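Local coordinates for protein aromatic-amino-acid:2-oxoglutarate transaminase (Candida albicans, PDB 6HND) that probably transfers amino groups from aromatic amino acids, and perhaps 2-aminoadipate, to 2-oxo acids with the help of pyridoxal 5'-phosphate, at residues S167-N171 with F191-F197; L178-D182 with A201-A205. All coordinates share one frame; numbering follows the deposited sequence.

Contact 1 (S167-N171 with F191-F197); sequences SDGLN and FSPFLRF. With PLP (pyridoxal-5'-phosphate), chain E.
The Phe191 ring lies between the cofactor and a proline: C6 of PLP sits 3.3 Å above one face, offset toward the rim, Pro193 CD covers the opposite face, and Ser167 OG meets the ring edge in plane, 3.5 Å from Phe191 CE2. This is the aromatic residue stacked on a face of the pyridine ring familiar from fold-type I PLP enzymes, set beside the N-terminal turn of helix 166-177, whose backbone receives the phosphate. Ser167 grips O1P of PLP twice, through its N (2.9 Å, nearly straight at 172°) and through OG (3.0 Å); the dipole of the helix start probably helps to hold the anion. Phe191 lays its ring against the pyridine because chi1 (-177°) places CG opposite the backbone N; Asn252 and Ile247 also touch its side chain. Leu170 CB joins the two helix segments, their axes 35° apart, by touching the edge of Phe194 and the Phe197 ring, while its CD1 meets Phe191 obliquely in the preceding loop. Phe194 itself stacks with Tyr245. Phe197 is also sandwiched: Pro193 O lies over the centre of one face, and Asn171 CB makes a CH-pi contact with the other, 4.2 Å from the centroid. Asn171 ND2 is hydrogen-bonded to Tyr365 OH, while one water donates to both Asn171 OD1 (2.8 Å) and Phe197 O (2.9 Å).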
loop_
_atom_site.group_PDB
_atom_site.type_symbol
_atom_site.label_atom_id
_atom_site.label_comp_id
_atom_site.label_asym_id
_atom_site.label_seq_id
_atom_site.Cartn_x
_atom_site.Cartn_y
_atom_site.Cartn_z
ATOM N N SER B 167 6.409 -2.845 8.205
ATOM C CA SER B 167 6.393 -4.078 7.383
ATOM C C SER B 167 6.573 -3.728 5.898
ATOM O O SER B 167 7.341 -4.416 5.193
ATOM C CB SER B 167 5.131 -4.857 7.656
ATOM O OG SER B 167 5.059 -5.212 9.034
ATOM N N ASP B 168 5.939 -2.653 5.437
ATOM C CA ASP B 168 6.192 -2.091 4.095
ATOM C C ASP B 168 7.675 -1.661 3.925
ATOM O O ASP B 168 8.290 -1.994 2.854
ATOM C CB ASP B 168 5.264 -0.907 3.825
ATOM C CG ASP B 168 5.348 -0.523 2.364
ATOM O OD1 ASP B 168 5.279 -1.455 1.539
ATOM O OD2 ASP B 168 5.524 0.688 2.067
ATOM N N GLY B 169 8.226 -0.906 4.884
ATOM C CA GLY B 169 9.657 -0.525 4.903
ATOM C C GLY B 169 10.592 -1.735 4.856
ATOM O O GLY B 169 11.552 -1.719 4.079
ATOM N N LEU B 170 10.302 -2.766 5.653
ATOM C CA LEU B 170 11.096 -4.022 5.738
ATOM C C LEU B 170 11.054 -4.810 4.420
ATOM O O LEU B 170 12.068 -5.428 4.049
ATOM C CB LEU B 170 10.546 -4.878 6.879
ATOM C CG LEU B 170 10.742 -4.319 8.288
ATOM C CD1 LEU B 170 10.030 -5.209 9.290
ATOM C CD2 LEU B 170 12.221 -4.177 8.614
ATOM N N ASN B 171 9.922 -4.827 3.737
ATOM C CA ASN B 171 9.803 -5.502 2.423
ATOM C C ASN B 171 10.602 -4.710 1.381
ATOM O O ASN B 171 11.304 -5.316 0.579
ATOM C CB ASN B 171 8.349 -5.689 2.014
ATOM C CG ASN B 171 8.266 -6.477 0.732
ATOM O OD1 ASN B 171 8.771 -7.613 0.709
ATOM N ND2 ASN B 171 7.673 -5.880 -0.309
ATOM N N PHE B 191 10.758 -10.362 14.663
ATOM C CA PHE B 191 9.481 -10.004 14.014
ATOM C C PHE B 191 9.292 -10.955 12.828
ATOM O O PHE B 191 9.775 -10.675 11.721
ATOM C CB PHE B 191 9.501 -8.512 13.680
ATOM C CG PHE B 191 8.219 -8.004 13.088
ATOM C CD1 PHE B 191 7.059 -8.015 13.837
ATOM C CD2 PHE B 191 8.171 -7.539 11.785
ATOM C CE1 PHE B 191 5.873 -7.565 13.285
ATOM C CE2 PHE B 191 6.981 -7.088 11.239
ATOM C CZ PHE B 191 5.835 -7.097 11.995
ATOM N N SER B 192 8.623 -12.073 13.106
ATOM C CA SER B 192 8.248 -13.185 12.180
ATOM C C SER B 192 7.866 -12.707 10.778
ATOM O O SER B 192 8.306 -13.296 9.802
ATOM C CB SER B 192 7.126 -14.020 12.769
ATOM O OG SER B 192 7.626 -14.807 13.834
ATOM N N PRO B 193 7.003 -11.690 10.590
ATOM C CA PRO B 193 6.599 -11.338 9.243
ATOM C C PRO B 193 7.807 -10.977 8.356
ATOM O O PRO B 193 7.744 -11.242 7.155
ATOM C CB PRO B 193 5.583 -10.211 9.480
ATOM C CG PRO B 193 5.040 -10.499 10.865
ATOM C CD PRO B 193 6.285 -10.910 11.607
ATOM N N PHE B 194 8.902 -10.480 8.940
ATOM C CA PHE B 194 10.140 -10.179 8.175
ATOM C C PHE B 194 10.566 -11.366 7.283
ATOM O O PHE B 194 11.027 -11.174 6.120
ATOM C CB PHE B 194 11.291 -9.807 9.097
ATOM C CG PHE B 194 12.512 -9.468 8.308
ATOM C CD1 PHE B 194 12.613 -8.238 7.708
ATOM C CD2 PHE B 194 13.479 -10.421 8.060
ATOM C CE1 PHE B 194 13.683 -7.941 6.885
ATOM C CE2 PHE B 194 14.560 -10.115 7.241
ATOM C CZ PHE B 194 14.660 -8.875 6.656
ATOM N N LEU B 195 10.465 -12.583 7.798
ATOM C CA LEU B 195 10.888 -13.780 7.039
ATOM C C LEU B 195 10.049 -13.936 5.763
ATOM O O LEU B 195 10.554 -14.540 4.795
ATOM C CB LEU B 195 10.791 -15.002 7.948
ATOM C CG LEU B 195 11.658 -14.914 9.202
ATOM C CD1 LEU B 195 11.334 -16.062 10.147
ATOM C CD2 LEU B 195 13.141 -14.867 8.848
ATOM N N ARG B 196 8.824 -13.417 5.723
ATOM C CA ARG B 196 8.017 -13.477 4.481
ATOM C C ARG B 196 8.689 -12.599 3.411
ATOM O O ARG B 196 8.747 -13.006 2.225
ATOM C CB ARG B 196 6.592 -13.024 4.776
ATOM C CG ARG B 196 5.819 -13.972 5.680
ATOM C CD ARG B 196 4.414 -13.418 5.849
ATOM N NE ARG B 196 3.401 -14.400 6.231
ATOM C CZ ARG B 196 2.645 -15.119 5.390
ATOM N NH1 ARG B 196 2.767 -15.005 4.072
ATOM N NH2 ARG B 196 1.751 -15.960 5.890
ATOM N N PHE B 197 9.197 -11.433 3.815
ATOM C CA PHE B 197 9.797 -10.430 2.907
ATOM C C PHE B 197 11.163 -10.933 2.440
ATOM O O PHE B 197 11.461 -10.761 1.262
ATOM C CB PHE B 197 9.915 -9.073 3.587
ATOM C CG PHE B 197 8.758 -8.676 4.460
ATOM C CD1 PHE B 197 7.450 -8.942 4.072
ATOM C CD2 PHE B 197 8.979 -7.983 5.647
ATOM C CE1 PHE B 197 6.385 -8.561 4.874
ATOM C CE2 PHE B 197 7.909 -7.580 6.436
ATOM C CZ PHE B 197 6.622 -7.895 6.064
HETATM N N1 PLP E . 8.755 -4.465 13.357
HETATM C C2 PLP E . 8.623 -4.604 14.670
HETATM C C2A PLP E . 9.845 -4.970 15.439
HETATM C C3 PLP E . 7.371 -4.374 15.305
HETATM O O3 PLP E . 7.271 -4.520 16.661
HETATM C C4 PLP E . 6.245 -4.010 14.519
HETATM C C4A PLP E . 4.967 -3.676 15.191
HETATM C C5 PLP E . 6.433 -3.859 13.129
HETATM C C6 PLP E . 7.682 -4.114 12.615
HETATM C C5A PLP E . 5.307 -3.573 12.170
HETATM O O4P PLP E . 4.830 -2.201 12.160
HETATM P P PLP E . 3.701 -1.751 11.087
HETATM O O1P PLP E . 3.980 -2.516 9.799
HETATM O O2P PLP E . 3.925 -0.242 11.042
HETATM O O3P PLP E . 2.379 -2.126 11.675
HETATM O O HOH W 1 10.752 -8.832 -0.853
#

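Contact 2 (L178-D182 with A201-A205); sequences LDDGD and AGAKA
Leu178, with CG anti to its own carbonyl carbon (chi1 -59°), sends CD1 to within 3.6 Å of Ala203 CB, while its CB lies 3.9 Å from Ala201 CB. In the facing segment, Gly202 has positive phi (80°) and ends helix 193-200 in a Schellman motif. Together the segments form the end of a beta-alpha-beta unit where helix 193-200 stops and both strands begin: the type II turn Asp179-Asp182 leads into strand 183-187, and the helix end into parallel strand 204-208, the outermost within this chain. Gly181, also at positive phi, gives its N to Gly202 O at 2.9 Å, almost straight but from well above the carbonyl plane. One step on, Asp182 O accepts Lys204 N at 2.8 Å, in the carbonyl plane; the same oxygen has a CA-H...O contact with Ala203 CA at 3.0 Å. This pairing runs on into the sheet, where Lys204 is also hydrogen-bonded to the backbone of Ile184. Asp182 closes its own turn: its carboxylate OD2 takes Asp179 N (2.9 Å) from above the plane, beside the backbone bond Asp182 N to Asp179 O. Leu178 O and Ala201 O, two neighbouring acceptors, are both hydrogen-bonded by the guanidinium of Arg11. That bridging cation probably eases the repulsion of the two carbonyl oxygens, so Arg11, on helix 10-14, links the loop to the end of helix 193-200.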
loop_
_atom_site.group_PDB
_atom_site.type_symbol
_atom_site.label_atom_id
_atom_site.label_comp_id
_atom_site.label_asym_id
_atom_site.label_seq_id
_atom_site.Cartn_x
_atom_site.Cartn_y
_atom_site.Cartn_z
ATOM N N LEU B 178 18.528 -7.803 -1.114
ATOM C CA LEU B 178 18.679 -9.274 -1.242
ATOM C C LEU B 178 18.284 -9.771 -2.640
ATOM O O LEU B 178 17.122 -9.675 -3.020
ATOM C CB LEU B 178 17.823 -9.950 -0.172
ATOM C CG LEU B 178 18.144 -9.579 1.267
ATOM C CD1 LEU B 178 17.147 -10.233 2.208
ATOM C CD2 LEU B 178 19.564 -9.949 1.630
ATOM N N ASP B 179 19.215 -10.356 -3.366
ATOM C CA ASP B 179 18.922 -11.126 -4.602
ATOM C C ASP B 179 18.561 -12.546 -4.201
ATOM O O ASP B 179 18.844 -12.935 -3.040
ATOM C CB ASP B 179 20.118 -11.130 -5.559
ATOM C CG ASP B 179 20.152 -9.877 -6.406
ATOM O OD1 ASP B 179 19.078 -9.542 -6.977
ATOM O OD2 ASP B 179 21.223 -9.241 -6.473
ATOM N N ASP B 180 17.986 -13.275 -5.146
ATOM C CA ASP B 180 17.697 -14.728 -5.048
ATOM C C ASP B 180 18.998 -15.459 -4.682
ATOM O O ASP B 180 19.987 -15.249 -5.377
ATOM C CB ASP B 180 17.113 -15.236 -6.370
ATOM C CG ASP B 180 16.045 -16.281 -6.148
ATOM O OD1 ASP B 180 16.428 -17.462 -6.014
ATOM O OD2 ASP B 180 14.837 -15.887 -6.061
ATOM N N GLY B 181 18.998 -16.251 -3.613
ATOM C CA GLY B 181 20.182 -16.998 -3.167
ATOM C C GLY B 181 20.966 -16.288 -2.074
ATOM O O GLY B 181 21.822 -16.932 -1.442
ATOM N N ASP B 182 20.754 -14.993 -1.856
ATOM C CA ASP B 182 21.512 -14.257 -0.809
ATOM C C ASP B 182 21.120 -14.773 0.586
ATOM O O ASP B 182 20.075 -15.428 0.758
ATOM C CB ASP B 182 21.311 -12.753 -0.943
ATOM C CG ASP B 182 22.022 -12.152 -2.140
ATOM O OD1 ASP B 182 22.771 -12.902 -2.804
ATOM O OD2 ASP B 182 21.869 -10.931 -2.341
ATOM N N ALA B 201 12.300 -12.289 -1.426
ATOM C CA ALA B 201 13.453 -11.748 -2.179
ATOM C C ALA B 201 14.319 -12.915 -2.639
ATOM O O ALA B 201 15.311 -12.634 -3.309
ATOM C CB ALA B 201 14.244 -10.752 -1.343
ATOM N N GLY B 202 13.955 -14.142 -2.251
ATOM C CA GLY B 202 14.686 -15.398 -2.501
ATOM C C GLY B 202 15.863 -15.648 -1.537
ATOM O O GLY B 202 16.704 -16.529 -1.829
ATOM N N ALA B 203 15.928 -14.950 -0.404
ATOM C CA ALA B 203 17.074 -15.007 0.533
ATOM C C ALA B 203 16.834 -16.083 1.598
ATOM O O ALA B 203 15.650 -16.357 1.930
ATOM C CB ALA B 203 17.291 -13.647 1.144
ATOM N N LYS B 204 17.910 -16.687 2.096
ATOM C CA LYS B 204 17.862 -17.603 3.271
ATOM C C LYS B 204 18.127 -16.781 4.549
ATOM O O LYS B 204 19.077 -15.966 4.578
ATOM C CB LYS B 204 18.840 -18.781 3.124
ATOM C CG LYS B 204 18.404 -20.042 3.879
ATOM C CD LYS B 204 19.498 -20.786 4.661
ATOM C CE LYS B 204 19.106 -21.227 6.069
ATOM N NZ LYS B 204 18.590 -22.616 6.125
ATOM N N ALA B 205 17.299 -16.983 5.570
ATOM C CA ALA B 205 17.466 -16.421 6.927
ATOM C C ALA B 205 18.386 -17.335 7.738
ATOM O O ALA B 205 18.085 -18.536 7.886
ATOM C CB ALA B 205 16.124 -16.285 7.586
#

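In the fold
From the N terminus, helix 166-177 comes first, its start in contact 1 and the loop that follows it in contact 2. The chain then runs through strand 183-187, returns to contact 1 at 191-197 on helix 193-200, and reaches contact 2 again at 201-205, entering strand 204-208, the outermost within this chain. The two loops thus cross rather than nest, each contact spanning about 20 residues. Contact 1 ties the two helices at the cofactor end, and contact 2 ties their far ends at the outer side of the seven-stranded sheet. Their centres are 13 Å apart, and they touch where Leu195 CD2 packs 3.5 Å from Ala205 CB.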